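Local coordinates for scarecrow-like protein 3 (Arabidopsis thaliana, PDB 6KPB) that probably acts as a nuclear GRAS-family transcription factor in plant development and binds zinc finger proteins of the IDD group, at residues A[158-164]-A[186-192]; A[171-175]-A[201-205]; A[198-202]-A[244-250]; A[339-345]-A[479-483]. All coordinates share one frame; numbering follows the deposited sequence.

Contact 1. Residues A[158-164]-A[186-192]; sequences LEAMEGE and AFNSRPE
Arg190, just past the end of helix 178-189, donates to two backbone carbonyls of the turn that follows helix 145-160. Its NH2 meets Met161 O at 2.6 Å, and its NH1 meets Glu164 O, also at 2.6 Å; the N-H...O angle is 148° in both bonds, so neither is quite straight. Both oxygens lie in the plane of the guanidinium, one at each terminal nitrogen, which fixes the rotation of the group. NE has its own acceptor in Gly193 O. Met161 O is gripped twice, because Glu164 N reaches it at 3.3 Å from the opposite face of the carbonyl to Arg190 NH2. That inner bond belongs to a type II beta turn from Met161 to Glu164. Gly163 stands in its third position, where a CB would run into the carbonyl of Glu162. The carboxylate of Glu164 turns elsewhere, to a salt bridge with Lys344.

In the Rossmann-like fold of the GRAS domain these two helices flank strand 166-171 in the chain, and both Met161 and Phe187 rest on its Val167.

The apolar contacts involve Leu158, Met161, Ala186 and Phe187. Leu158 splits its branches: CD1 touches Ala186 CB at 3.6 Å, while CD2 packs against Phe187 CD1 at 3.6 Å, the leucine and phenylalanine side chains running antiparallel alongside each other. Met161 CB sits at the ring edge, 4.0 Å from Phe187 CZ. Its chain then bends at chi2 (-47°), leading the end of the side chain away from Phe187; the methionine also packs on Ala251 and Ala253 of strand 251-257. Phe187 CD1 also backs one face of the Arg190 guanidinium, off toward its rim.

Contact 2. Residues A[171-175]-A[201-205]; sequences DLDAS and GVHHQ
Asp171 ends its strand with a parallel bridge to Gly201, its carbonyl O taking the N-H of Val202 at 2.9 Å, nearly along the C=O axis. The side chain of this last residue of the predicted VHIID motif is also engaged: OD2 accepts from Trp180 NE1, and OD1 receives Asp173 N at 3.1 Å, from above the carboxylate plane, in an Asx turn that bends the chain out of the sheet. Leu172 O merely packs against Val202, near its CG1, while CG2 of the valine stays near Asp171 O. Asp173 brings its CA to 3.5 Å from Val202 O in a CA-H...O contact. With CG opposite the backbone N (chi1 180°), its carboxylate runs alongside His203 and points the same way, the two planes 64° apart; OD1 accepts from Ser175 OG at 2.6 Å. Ala174, centre of an inverse gamma turn, donates its N-H to Val202 O at 3.0 Å and almost straight (172°). Its CB rests 3.6 Å from Gly201 CA, leaving little room there for a side chain. Ser175 closes the turn with its CB near His203 NE2.

On the strand side, His203 ND1 accepts from Gln205 N at 3.1 Å, just where helix 206-223 is about to begin. Replacing His203 by an alanine would probably leave Gln205 N without this acceptor and open a gap beside Asp173 and Ser175. Because ND1 serves as an acceptor, a neutral ring would carry its proton on NE2, and the neighbouring Asp173 carboxylate would be expected to favour a proton there.

Contact 3. Residues A[198-202]-A[244-250]; sequences RITGV and LRVKTGE
The guanidinium of Arg198 is met along its edge, close to its own plane, by Arg245 O on one terminal nitrogen and by the carboxylate of Glu250 on the other, while Leu244 O and Lys247 CD come in obliquely. The loop that supplies these partners is part of a crossover in the Rossmann-like sheet: after strand 227-233 and the short helix 241-244 the chain passes across strands 196-203 and 166-171 and re-enters the sheet as strand 251-257, beside 166-171. Arg198, Thr200 and Val202, alternate residues of the strand, point toward that loop.

Arg198 NH1 donates to Arg245 O at 2.6 Å with an N-H...O angle of 159°, coming from well above the carbonyl plane. NH2 forms a salt bridge to Glu250 OE1 at 3.0 Å, the guanidinium and carboxylate planes tilted by 31°. OE1 has further partners, since Lys247 N donates to it at 3.1 Å from above the carboxylate plane and His168 ND1 makes a weak bond to it. The glutamate thereby ties Lys247 and Glu250 of the loop together while it pairs with the strand. A buried arginine is thus supplied with a charge and a carbonyl. The positive ammonium of Lys247 is also not far away, and Glu250 probably offsets the like charges.

Further along, polarity gives way to methyl packing. Thr200 sends OG1 to His168 NE2 and Asn230 OD1 and keeps its methyl for the loop. Leu244 crosses Thr200 and Val202 at about a right angle, its CD2 touching Thr200 CG2 at 4.1 Å and Val202 CG2 at 4.1 Å.

Contact 4. Residues A[339-345]-A[479-483]; sequences WGLSPKV and AWRCR
Ser342, whose CA lies 4.0 Å from Cys482 SG, donates its hydroxyl OG to Leu341 O at 2.6 Å, from above that carbonyl's plane. Its N-H returns to Trp339 O, so the chain turns tightly after helix 330-340, with positive phi at Ser342. Cys482 points into the bend. Its SG touches Pro343 CD at 3.5 Å and sits 4.4 Å from the centroid of the five-membered ring of Trp339, 28° off the normal, an oblique sulfur-aromatic contact. A first torsion of -173° swings the indole out beside its own carbonyl carbon, where the cysteine meets it. In the ring plane, Trp339 CZ2 abuts Arg483 O at 3.4 Å, while NE1 makes a weak bond to Gly430 O and Phe431 packs edge-to-face. An alanine in place of Trp339 would probably cost Cys482 SG its contact with the indole and Phe431 its edge-to-face partner, and open a gap beside Arg483 O.

Beyond the bend the chain enters the sheet as strand 345-351, antiparallel to strand 472-482, joining the predicted PFYRE and SAW regions. Here Val345 CA approaches Trp480 O at 3.2 Å in a CA-H...O contact. Val345 CG2 meets Ala479 CB at 4.2 Å.

How the contacts relate
Contacts 2 and 3 share Gly201 and Val202, both using strand 196-203, their centres 14 Å apart; Asp171 N of contact 2 probably bonds to Thr200 O of contact 3, at 2.8 Å. Contact 4 lies farther across the same sheet and joins contact 3 through Leu244 CD1 and Leu341 CD1, 3.7 Å apart. It also reaches contact 1: Lys344 NZ pairs with Glu164 OE2 at 2.5 Å, and Val345 CG1 packs on Ala160 CB. Contacts 1 and 3 do not touch, their nearest atoms being about 5 Å apart. Contact 1 is also well removed from contact 2, with centres about 24 Å apart, although helix 178-189 leads from the 171-175 loop of contact 2 into the 186-192 segment of contact 1.

Contact 1. Residues A[158-164]-A[186-192]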
loop_
_atom_site.group_PDB
_atom_site.type_symbol
_atom_site.label_atom_id
_atom_site.label_comp_id
_atom_site.label_asym_id
_atom_site.label_seq_id
_atom_site.Cartn_x
_atom_site.Cartn_y
_atom_site.Cartn_z
ATOM N N LEU A 158 -12.742 39.297 6.161
ATOM C CA LEU A 158 -12.226 40.653 6.324
ATOM C C LEU A 158 -13.355 41.665 6.463
ATOM O O LEU A 158 -13.312 42.543 7.333
ATOM C CB LEU A 158 -11.332 41.020 5.141
ATOM C CG LEU A 158 -9.847 40.691 5.257
ATOM C CD1 LEU A 158 -9.225 40.638 3.874
ATOM C CD2 LEU A 158 -9.146 41.727 6.115
ATOM N N GLU A 159 -14.374 41.556 5.610
ATOM C CA GLU A 159 -15.502 42.477 5.676
ATOM C C GLU A 159 -16.321 42.272 6.945
ATOM O O GLU A 159 -16.905 43.230 7.464
ATOM C CB GLU A 159 -16.360 42.312 4.421
ATOM C CG GLU A 159 -17.864 42.324 4.632
ATOM C CD GLU A 159 -18.614 42.098 3.333
ATOM O OE1 GLU A 159 -19.828 41.803 3.381
ATOM O OE2 GLU A 159 -17.981 42.210 2.261
ATOM N N ALA A 160 -16.363 41.045 7.467
ATOM C CA ALA A 160 -17.036 40.817 8.741
ATOM C C ALA A 160 -16.216 41.344 9.910
ATOM O O ALA A 160 -16.781 41.694 10.953
ATOM C CB ALA A 160 -17.323 39.328 8.928
ATOM N N MET A 161 -14.893 41.413 9.757
ATOM C CA MET A 161 -13.997 41.834 10.825
ATOM C C MET A 161 -13.591 43.299 10.711
ATOM O O MET A 161 -12.559 43.693 11.264
ATOM C CB MET A 161 -12.754 40.944 10.852
ATOM C CG MET A 161 -13.046 39.484 11.145
ATOM S SD MET A 161 -14.154 39.288 12.548
ATOM C CE MET A 161 -14.082 37.518 12.801
ATOM N N GLU A 162 -14.373 44.109 10.001
ATOM C CA GLU A 162 -14.106 45.539 9.938
ATOM C C GLU A 162 -14.254 46.154 11.323
ATOM O O GLU A 162 -15.305 46.027 11.960
ATOM C CB GLU A 162 -15.061 46.213 8.954
ATOM C CG GLU A 162 -14.919 45.754 7.513
ATOM C CD GLU A 162 -16.052 46.252 6.632
ATOM O OE1 GLU A 162 -17.152 46.513 7.165
ATOM O OE2 GLU A 162 -15.841 46.384 5.408
ATOM N N GLY A 163 -13.196 46.816 11.794
ATOM C CA GLY A 163 -13.207 47.484 13.075
ATOM C C GLY A 163 -12.874 46.607 14.264
ATOM O O GLY A 163 -12.583 47.138 15.341
ATOM N N GLU A 164 -12.906 45.287 14.106
ATOM C CA GLU A 164 -12.623 44.392 15.221
ATOM C C GLU A 164 -11.133 44.388 15.534
ATOM O O GLU A 164 -10.299 44.249 14.634
ATOM C CB GLU A 164 -13.098 42.976 14.898
ATOM C CG GLU A 164 -14.599 42.847 14.709
ATOM C CD GLU A 164 -15.364 42.915 16.018
ATOM O OE1 GLU A 164 -14.730 42.807 17.088
ATOM O OE2 GLU A 164 -16.601 43.074 15.974
ATOM N N ALA A 186 -3.379 40.572 4.299
ATOM C CA ALA A 186 -4.500 41.481 4.090
ATOM C C ALA A 186 -4.889 42.186 5.383
ATOM O O ALA A 186 -5.174 43.390 5.379
ATOM C CB ALA A 186 -5.687 40.717 3.509
ATOM N N PHE A 187 -4.912 41.451 6.499
ATOM C CA PHE A 187 -5.148 42.077 7.796
ATOM C C PHE A 187 -4.089 43.128 8.097
ATOM O O PHE A 187 -4.396 44.192 8.648
ATOM C CB PHE A 187 -5.169 41.016 8.896
ATOM C CG PHE A 187 -6.546 40.523 9.246
ATOM C CD1 PHE A 187 -7.617 41.398 9.303
ATOM C CD2 PHE A 187 -6.766 39.184 9.525
ATOM C CE1 PHE A 187 -8.884 40.947 9.627
ATOM C CE2 PHE A 187 -8.029 38.726 9.851
ATOM C CZ PHE A 187 -9.089 39.609 9.901
ATOM N N ASN A 188 -2.835 42.849 7.738
ATOM C CA ASN A 188 -1.762 43.800 8.009
ATOM C C ASN A 188 -1.882 45.043 7.137
ATOM O O ASN A 188 -1.473 46.133 7.556
ATOM C CB ASN A 188 -0.405 43.132 7.795
ATOM C CG ASN A 188 0.698 43.781 8.605
ATOM O OD1 ASN A 188 0.623 44.959 8.951
ATOM N ND2 ASN A 188 1.731 43.009 8.918
ATOM N N SER A 189 -2.439 44.908 5.938
ATOM C CA SER A 189 -2.541 46.027 5.012
ATOM C C SER A 189 -3.803 46.860 5.202
ATOM O O SER A 189 -3.894 47.947 4.622
ATOM C CB SER A 189 -2.488 45.523 3.565
ATOM O OG SER A 189 -1.314 44.764 3.333
ATOM N N ARG A 190 -4.768 46.391 5.989
ATOM C CA ARG A 190 -6.031 47.103 6.096
ATOM C C ARG A 190 -5.817 48.455 6.779
ATOM O O ARG A 190 -4.938 48.594 7.635
ATOM C CB ARG A 190 -7.066 46.271 6.853
ATOM C CG ARG A 190 -6.934 46.246 8.367
ATOM C CD ARG A 190 -8.177 45.614 8.980
ATOM N NE ARG A 190 -8.109 45.499 10.434
ATOM C CZ ARG A 190 -9.102 45.037 11.188
ATOM N NH1 ARG A 190 -8.963 44.964 12.505
ATOM N NH2 ARG A 190 -10.238 44.651 10.624
ATOM N N PRO A 191 -6.597 49.474 6.395
ATOM C CA PRO A 191 -6.297 50.851 6.837
ATOM C C PRO A 191 -6.182 51.034 8.343
ATOM O O PRO A 191 -5.361 51.840 8.799
ATOM C CB PRO A 191 -7.474 51.651 6.262
ATOM C CG PRO A 191 -7.884 50.884 5.052
ATOM C CD PRO A 191 -7.691 49.435 5.406
ATOM N N GLU A 192 -6.976 50.312 9.129
ATOM C CA GLU A 192 -6.952 50.446 10.581
ATOM C C GLU A 192 -5.848 49.632 11.242
ATOM O O GLU A 192 -5.808 49.562 12.475
ATOM C CB GLU A 192 -8.306 50.040 11.166
ATOM C CG GLU A 192 -9.432 51.012 10.872
ATOM C CD GLU A 192 -10.794 50.397 11.111
ATOM O OE1 GLU A 192 -11.032 49.276 10.614
ATOM O OE2 GLU A 192 -11.622 51.026 11.802
#

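Contact 2. Residues A[171-175]-A[201-205]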
loop_
_atom_site.group_PDB
_atom_site.type_symbol
_atom_site.label_atom_id
_atom_site.label_comp_id
_atom_site.label_asym_id
_atom_site.label_seq_id
_atom_site.Cartn_x
_atom_site.Cartn_y
_atom_site.Cartn_z
ATOM N N ASP A 171 -10.493 27.013 11.770
ATOM C CA ASP A 171 -10.324 26.258 10.531
ATOM C C ASP A 171 -10.633 24.794 10.828
ATOM O O ASP A 171 -9.874 24.123 11.536
ATOM C CB ASP A 171 -8.908 26.434 9.984
ATOM C CG ASP A 171 -8.724 25.826 8.602
ATOM O OD1 ASP A 171 -9.636 25.124 8.119
ATOM O OD2 ASP A 171 -7.659 26.059 7.993
ATOM N N LEU A 172 -11.749 24.300 10.285
ATOM C CA LEU A 172 -12.178 22.934 10.560
ATOM C C LEU A 172 -11.367 21.891 9.800
ATOM O O LEU A 172 -11.390 20.715 10.178
ATOM C CB LEU A 172 -13.664 22.775 10.233
ATOM C CG LEU A 172 -14.610 23.716 10.982
ATOM C CD1 LEU A 172 -16.060 23.379 10.678
ATOM C CD2 LEU A 172 -14.351 23.668 12.482
ATOM N N ASP A 173 -10.659 22.289 8.742
ATOM C CA ASP A 173 -9.747 21.395 8.021
ATOM C C ASP A 173 -8.495 22.210 7.703
ATOM O O ASP A 173 -8.365 22.784 6.618
ATOM C CB ASP A 173 -10.390 20.812 6.770
ATOM C CG ASP A 173 -9.453 19.889 6.011
ATOM O OD1 ASP A 173 -8.632 20.388 5.209
ATOM O OD2 ASP A 173 -9.519 18.662 6.235
ATOM N N ALA A 174 -7.578 22.260 8.666
ATOM C CA ALA A 174 -6.373 23.081 8.558
ATOM C C ALA A 174 -5.258 22.282 7.881
ATOM O O ALA A 174 -4.282 21.853 8.498
ATOM C CB ALA A 174 -5.953 23.578 9.934
ATOM N N SER A 175 -5.420 22.100 6.573
ATOM C CA SER A 175 -4.467 21.347 5.765
ATOM C C SER A 175 -3.579 22.220 4.893
ATOM O O SER A 175 -2.393 21.921 4.740
ATOM C CB SER A 175 -5.209 20.336 4.883
ATOM O OG SER A 175 -6.316 20.936 4.232
ATOM N N GLY A 201 -6.646 25.626 14.417
ATOM C CA GLY A 201 -6.579 24.656 13.337
ATOM C C GLY A 201 -6.961 23.263 13.812
ATOM O O GLY A 201 -6.384 22.742 14.766
ATOM N N VAL A 202 -7.921 22.661 13.115
ATOM C CA VAL A 202 -8.413 21.324 13.433
ATOM C C VAL A 202 -7.986 20.376 12.323
ATOM O O VAL A 202 -8.266 20.622 11.143
ATOM C CB VAL A 202 -9.941 21.312 13.608
ATOM C CG1 VAL A 202 -10.432 19.900 13.903
ATOM C CG2 VAL A 202 -10.358 22.265 14.716
ATOM N N HIS A 203 -7.307 19.297 12.703
ATOM C CA HIS A 203 -6.910 18.256 11.766
ATOM C C HIS A 203 -6.624 16.993 12.563
ATOM O O HIS A 203 -6.411 17.040 13.777
ATOM C CB HIS A 203 -5.688 18.673 10.939
ATOM C CG HIS A 203 -5.553 17.933 9.643
ATOM N ND1 HIS A 203 -4.813 16.776 9.518
ATOM C CD2 HIS A 203 -6.057 18.190 8.412
ATOM C CE1 HIS A 203 -4.871 16.351 8.268
ATOM N NE2 HIS A 203 -5.619 17.192 7.576
ATOM N N HIS A 204 -6.633 15.858 11.868
ATOM C CA HIS A 204 -6.422 14.566 12.505
ATOM C C HIS A 204 -4.975 14.097 12.439
ATOM O O HIS A 204 -4.670 13.004 12.924
ATOM C CB HIS A 204 -7.339 13.511 11.876
ATOM C CG HIS A 204 -7.144 13.341 10.401
ATOM N ND1 HIS A 204 -7.748 14.158 9.471
ATOM C CD2 HIS A 204 -6.416 12.443 9.696
ATOM C CE1 HIS A 204 -7.399 13.774 8.256
ATOM N NE2 HIS A 204 -6.590 12.735 8.365
ATOM N N GLN A 205 -4.077 14.894 11.862
ATOM C CA GLN A 205 -2.676 14.518 11.713
ATOM C C GLN A 205 -1.805 15.641 12.253
ATOM O O GLN A 205 -1.931 16.790 11.819
ATOM C CB GLN A 205 -2.345 14.221 10.247
ATOM C CG GLN A 205 -3.041 12.977 9.710
ATOM C CD GLN A 205 -3.000 12.878 8.198
ATOM O OE1 GLN A 205 -2.410 13.724 7.527
ATOM N NE2 GLN A 205 -3.625 11.842 7.653
#

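Contact 3. Residues A[198-202]-A[244-250]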
loop_
_atom_site.group_PDB
_atom_site.type_symbol
_atom_site.label_atom_id
_atom_site.label_comp_id
_atom_site.label_asym_id
_atom_site.label_seq_id
_atom_site.Cartn_x
_atom_site.Cartn_y
_atom_site.Cartn_z
ATOM N N ARG A 198 -6.064 35.294 16.034
ATOM C CA ARG A 198 -5.943 33.951 16.575
ATOM C C ARG A 198 -6.579 32.980 15.594
ATOM O O ARG A 198 -7.693 33.217 15.112
ATOM C CB ARG A 198 -6.602 33.844 17.951
ATOM C CG ARG A 198 -6.623 32.437 18.528
ATOM C CD ARG A 198 -6.518 32.471 20.045
ATOM N NE ARG A 198 -7.015 31.242 20.654
ATOM C CZ ARG A 198 -8.232 31.110 21.170
ATOM N NH1 ARG A 198 -8.607 29.956 21.704
ATOM N NH2 ARG A 198 -9.073 32.136 21.157
ATOM N N ILE A 199 -5.866 31.902 15.283
ATOM C CA ILE A 199 -6.348 30.877 14.369
ATOM C C ILE A 199 -6.305 29.536 15.084
ATOM O O ILE A 199 -5.258 29.144 15.615
ATOM C CB ILE A 199 -5.523 30.832 13.072
ATOM C CG1 ILE A 199 -5.670 32.148 12.309
ATOM C CG2 ILE A 199 -5.954 29.652 12.210
ATOM C CD1 ILE A 199 -5.003 32.138 10.954
ATOM N N THR A 200 -7.438 28.842 15.105
ATOM C CA THR A 200 -7.541 27.504 15.670
ATOM C C THR A 200 -7.638 26.506 14.526
ATOM O O THR A 200 -8.600 26.539 13.749
ATOM C CB THR A 200 -8.752 27.384 16.594
ATOM O OG1 THR A 200 -8.611 28.305 17.681
ATOM C CG2 THR A 200 -8.852 25.973 17.151
ATOM N N GLY A 201 -6.646 25.626 14.417
ATOM C CA GLY A 201 -6.579 24.656 13.337
ATOM C C GLY A 201 -6.961 23.263 13.812
ATOM O O GLY A 201 -6.384 22.742 14.766
ATOM N N VAL A 202 -7.921 22.661 13.115
ATOM C CA VAL A 202 -8.413 21.324 13.433
ATOM C C VAL A 202 -7.986 20.376 12.323
ATOM O O VAL A 202 -8.266 20.622 11.143
ATOM C CB VAL A 202 -9.941 21.312 13.608
ATOM C CG1 VAL A 202 -10.432 19.900 13.903
ATOM C CG2 VAL A 202 -10.358 22.265 14.716
ATOM N N LEU A 244 -12.248 23.975 21.165
ATOM C CA LEU A 244 -11.949 25.189 20.412
ATOM C C LEU A 244 -11.496 26.339 21.305
ATOM O O LEU A 244 -10.812 27.244 20.817
ATOM C CB LEU A 244 -13.169 25.620 19.598
ATOM C CG LEU A 244 -13.639 24.580 18.582
ATOM C CD1 LEU A 244 -14.916 25.020 17.885
ATOM C CD2 LEU A 244 -12.538 24.307 17.572
ATOM N N ARG A 245 -11.883 26.337 22.584
ATOM C CA ARG A 245 -11.391 27.306 23.569
ATOM C C ARG A 245 -11.605 28.749 23.117
ATOM O O ARG A 245 -10.712 29.591 23.225
ATOM C CB ARG A 245 -9.913 27.070 23.890
ATOM C CG ARG A 245 -9.636 25.951 24.881
ATOM C CD ARG A 245 -8.140 25.626 24.969
ATOM N NE ARG A 245 -7.880 24.607 25.984
ATOM C CZ ARG A 245 -8.092 23.305 25.806
ATOM N NH1 ARG A 245 -8.560 22.860 24.648
ATOM N NH2 ARG A 245 -7.840 22.445 26.785
ATOM N N VAL A 246 -12.796 29.046 22.608
ATOM C CA VAL A 246 -13.098 30.418 22.221
ATOM C C VAL A 246 -13.265 31.268 23.475
ATOM O O VAL A 246 -13.940 30.867 24.423
ATOM C CB VAL A 246 -14.383 30.499 21.377
ATOM C CG1 VAL A 246 -14.416 31.797 20.585
ATOM C CG2 VAL A 246 -14.486 29.299 20.450
ATOM N N LYS A 247 -12.646 32.446 23.471
ATOM C CA LYS A 247 -12.744 33.383 24.579
ATOM C C LYS A 247 -13.874 34.374 24.319
ATOM O O LYS A 247 -14.410 34.471 23.214
ATOM C CB LYS A 247 -11.412 34.107 24.788
ATOM C CG LYS A 247 -10.301 33.201 25.299
ATOM C CD LYS A 247 -8.918 33.763 25.011
ATOM C CE LYS A 247 -7.834 32.842 25.556
ATOM N NZ LYS A 247 -6.483 33.225 25.056
ATOM N N THR A 248 -14.246 35.108 25.361
ATOM C CA THR A 248 -15.340 36.061 25.268
ATOM C C THR A 248 -14.811 37.418 24.819
ATOM O O THR A 248 -13.703 37.818 25.183
ATOM C CB THR A 248 -16.055 36.192 26.615
ATOM O OG1 THR A 248 -16.134 34.904 27.239
ATOM C CG2 THR A 248 -17.467 36.728 26.427
ATOM N N GLY A 249 -15.607 38.120 24.015
ATOM C CA GLY A 249 -15.238 39.439 23.548
ATOM C C GLY A 249 -14.413 39.478 22.281
ATOM O O GLY A 249 -14.038 40.573 21.841
ATOM N N GLU A 250 -14.115 38.330 21.679
ATOM C CA GLU A 250 -13.365 38.268 20.435
ATOM C C GLU A 250 -14.292 37.877 19.292
ATOM O O GLU A 250 -15.130 36.980 19.435
ATOM C CB GLU A 250 -12.202 37.275 20.533
ATOM C CG GLU A 250 -12.604 35.863 20.924
ATOM C CD GLU A 250 -11.430 34.903 20.913
ATOM O OE1 GLU A 250 -11.663 33.678 20.829
ATOM O OE2 GLU A 250 -10.275 35.373 20.986
#

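Contact 4. Residues A[339-345]-A[479-483]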
loop_
_atom_site.group_PDB
_atom_site.type_symbol
_atom_site.label_atom_id
_atom_site.label_comp_id
_atom_site.label_asym_id
_atom_site.label_seq_id
_atom_site.Cartn_x
_atom_site.Cartn_y
_atom_site.Cartn_z
ATOM N N TRP A 339 -23.703 27.537 15.754
ATOM C CA TRP A 339 -24.557 28.695 16.002
ATOM C C TRP A 339 -24.379 29.219 17.422
ATOM O O TRP A 339 -24.289 30.433 17.637
ATOM C CB TRP A 339 -26.019 28.333 15.743
ATOM C CG TRP A 339 -26.960 29.500 15.815
ATOM C CD1 TRP A 339 -27.358 30.296 14.780
ATOM C CD2 TRP A 339 -27.622 30.001 16.984
ATOM N NE1 TRP A 339 -28.225 31.261 15.231
ATOM C CE2 TRP A 339 -28.403 31.103 16.580
ATOM C CE3 TRP A 339 -27.630 29.627 18.331
ATOM C CZ2 TRP A 339 -29.185 31.833 17.475
ATOM C CZ3 TRP A 339 -28.407 30.354 19.218
ATOM C CH2 TRP A 339 -29.174 31.443 18.786
ATOM N N GLY A 340 -24.312 28.315 18.404
ATOM C CA GLY A 340 -24.157 28.739 19.784
ATOM C C GLY A 340 -22.857 29.470 20.049
ATOM O O GLY A 340 -22.771 30.272 20.982
ATOM N N LEU A 341 -21.829 29.212 19.237
ATOM C CA LEU A 341 -20.571 29.935 19.376
ATOM C C LEU A 341 -20.676 31.390 18.934
ATOM O O LEU A 341 -19.720 32.146 19.126
ATOM C CB LEU A 341 -19.469 29.232 18.582
ATOM C CG LEU A 341 -19.080 27.833 19.063
ATOM C CD1 LEU A 341 -17.763 27.394 18.438
ATOM C CD2 LEU A 341 -19.002 27.786 20.583
ATOM N N SER A 342 -21.811 31.787 18.360
ATOM C CA SER A 342 -22.044 33.134 17.858
ATOM C C SER A 342 -20.933 33.624 16.921
ATOM O O SER A 342 -20.309 34.655 17.182
ATOM C CB SER A 342 -22.219 34.111 19.014
ATOM O OG SER A 342 -20.990 34.327 19.678
ATOM N N PRO A 343 -20.665 32.918 15.821
ATOM C CA PRO A 343 -19.675 33.435 14.871
ATOM C C PRO A 343 -20.221 34.645 14.133
ATOM O O PRO A 343 -21.417 34.736 13.847
ATOM C CB PRO A 343 -19.443 32.255 13.923
ATOM C CG PRO A 343 -20.723 31.509 13.952
ATOM C CD PRO A 343 -21.212 31.627 15.373
ATOM N N LYS A 344 -19.326 35.586 13.829
ATOM C CA LYS A 344 -19.736 36.748 13.052
ATOM C C LYS A 344 -19.956 36.386 11.590
ATOM O O LYS A 344 -20.751 37.038 10.904
ATOM C CB LYS A 344 -18.700 37.864 13.183
ATOM C CG LYS A 344 -19.304 39.214 13.525
ATOM C CD LYS A 344 -18.237 40.281 13.663
ATOM C CE LYS A 344 -18.862 41.661 13.702
ATOM N NZ LYS A 344 -17.840 42.726 13.880
ATOM N N VAL A 345 -19.273 35.354 11.102
ATOM C CA VAL A 345 -19.502 34.840 9.758
ATOM C C VAL A 345 -19.075 33.378 9.724
ATOM O O VAL A 345 -18.090 32.988 10.359
ATOM C CB VAL A 345 -18.759 35.675 8.688
ATOM C CG1 VAL A 345 -17.247 35.496 8.796
ATOM C CG2 VAL A 345 -19.246 35.312 7.291
ATOM N N ALA A 479 -21.580 32.304 2.424
ATOM C CA ALA A 479 -21.273 32.953 3.691
ATOM C C ALA A 479 -22.551 33.134 4.498
ATOM O O ALA A 479 -23.616 33.416 3.937
ATOM C CB ALA A 479 -20.592 34.307 3.467
ATOM N N TRP A 480 -22.443 32.975 5.817
ATOM C CA TRP A 480 -23.610 32.963 6.687
ATOM C C TRP A 480 -23.300 33.677 7.995
ATOM O O TRP A 480 -22.172 33.639 8.493
ATOM C CB TRP A 480 -24.071 31.527 6.972
ATOM C CG TRP A 480 -24.218 30.708 5.732
ATOM C CD1 TRP A 480 -23.237 29.999 5.094
ATOM C CD2 TRP A 480 -25.411 30.522 4.964
ATOM N NE1 TRP A 480 -23.750 29.382 3.980
ATOM C CE2 TRP A 480 -25.083 29.686 3.877
ATOM C CE3 TRP A 480 -26.726 30.976 5.091
ATOM C CZ2 TRP A 480 -26.023 29.297 2.925
ATOM C CZ3 TRP A 480 -27.657 30.590 4.144
ATOM C CH2 TRP A 480 -27.300 29.759 3.076
ATOM N N ARG A 481 -24.324 34.327 8.546
ATOM C CA ARG A 481 -24.253 34.983 9.842
ATOM C C ARG A 481 -25.391 34.476 10.716
ATOM O O ARG A 481 -26.379 33.926 10.224
ATOM C CB ARG A 481 -24.345 36.507 9.718
ATOM C CG ARG A 481 -25.694 36.973 9.204
ATOM C CD ARG A 481 -25.897 38.464 9.381
ATOM N NE ARG A 481 -27.133 38.748 10.107
ATOM C CZ ARG A 481 -28.345 38.707 9.563
ATOM N NH1 ARG A 481 -29.414 38.980 10.299
ATOM N NH2 ARG A 481 -28.491 38.389 8.283
ATOM N N CYS A 482 -25.252 34.684 12.022
ATOM C CA CYS A 482 -26.234 34.188 12.977
ATOM C C CYS A 482 -27.471 35.077 12.994
ATOM O O CYS A 482 -27.364 36.306 13.034
ATOM C CB CYS A 482 -25.622 34.113 14.374
ATOM S SG CYS A 482 -24.321 32.883 14.544
ATOM N N ARG A 483 -28.643 34.451 12.973
ATOM C CA ARG A 483 -29.908 35.167 13.046
ATOM C C ARG A 483 -30.401 35.212 14.489
ATOM O O ARG A 483 -29.994 34.409 15.334
ATOM C CB ARG A 483 -30.954 34.506 12.145
ATOM C CG ARG A 483 -32.159 35.381 11.835
ATOM C CD ARG A 483 -33.273 34.607 11.148
ATOM N NE ARG A 483 -32.913 34.212 9.791
ATOM C CZ ARG A 483 -32.568 32.978 9.438
ATOM N NH1 ARG A 483 -32.539 32.010 10.345
ATOM N NH2 ARG A 483 -32.255 32.711 8.179
#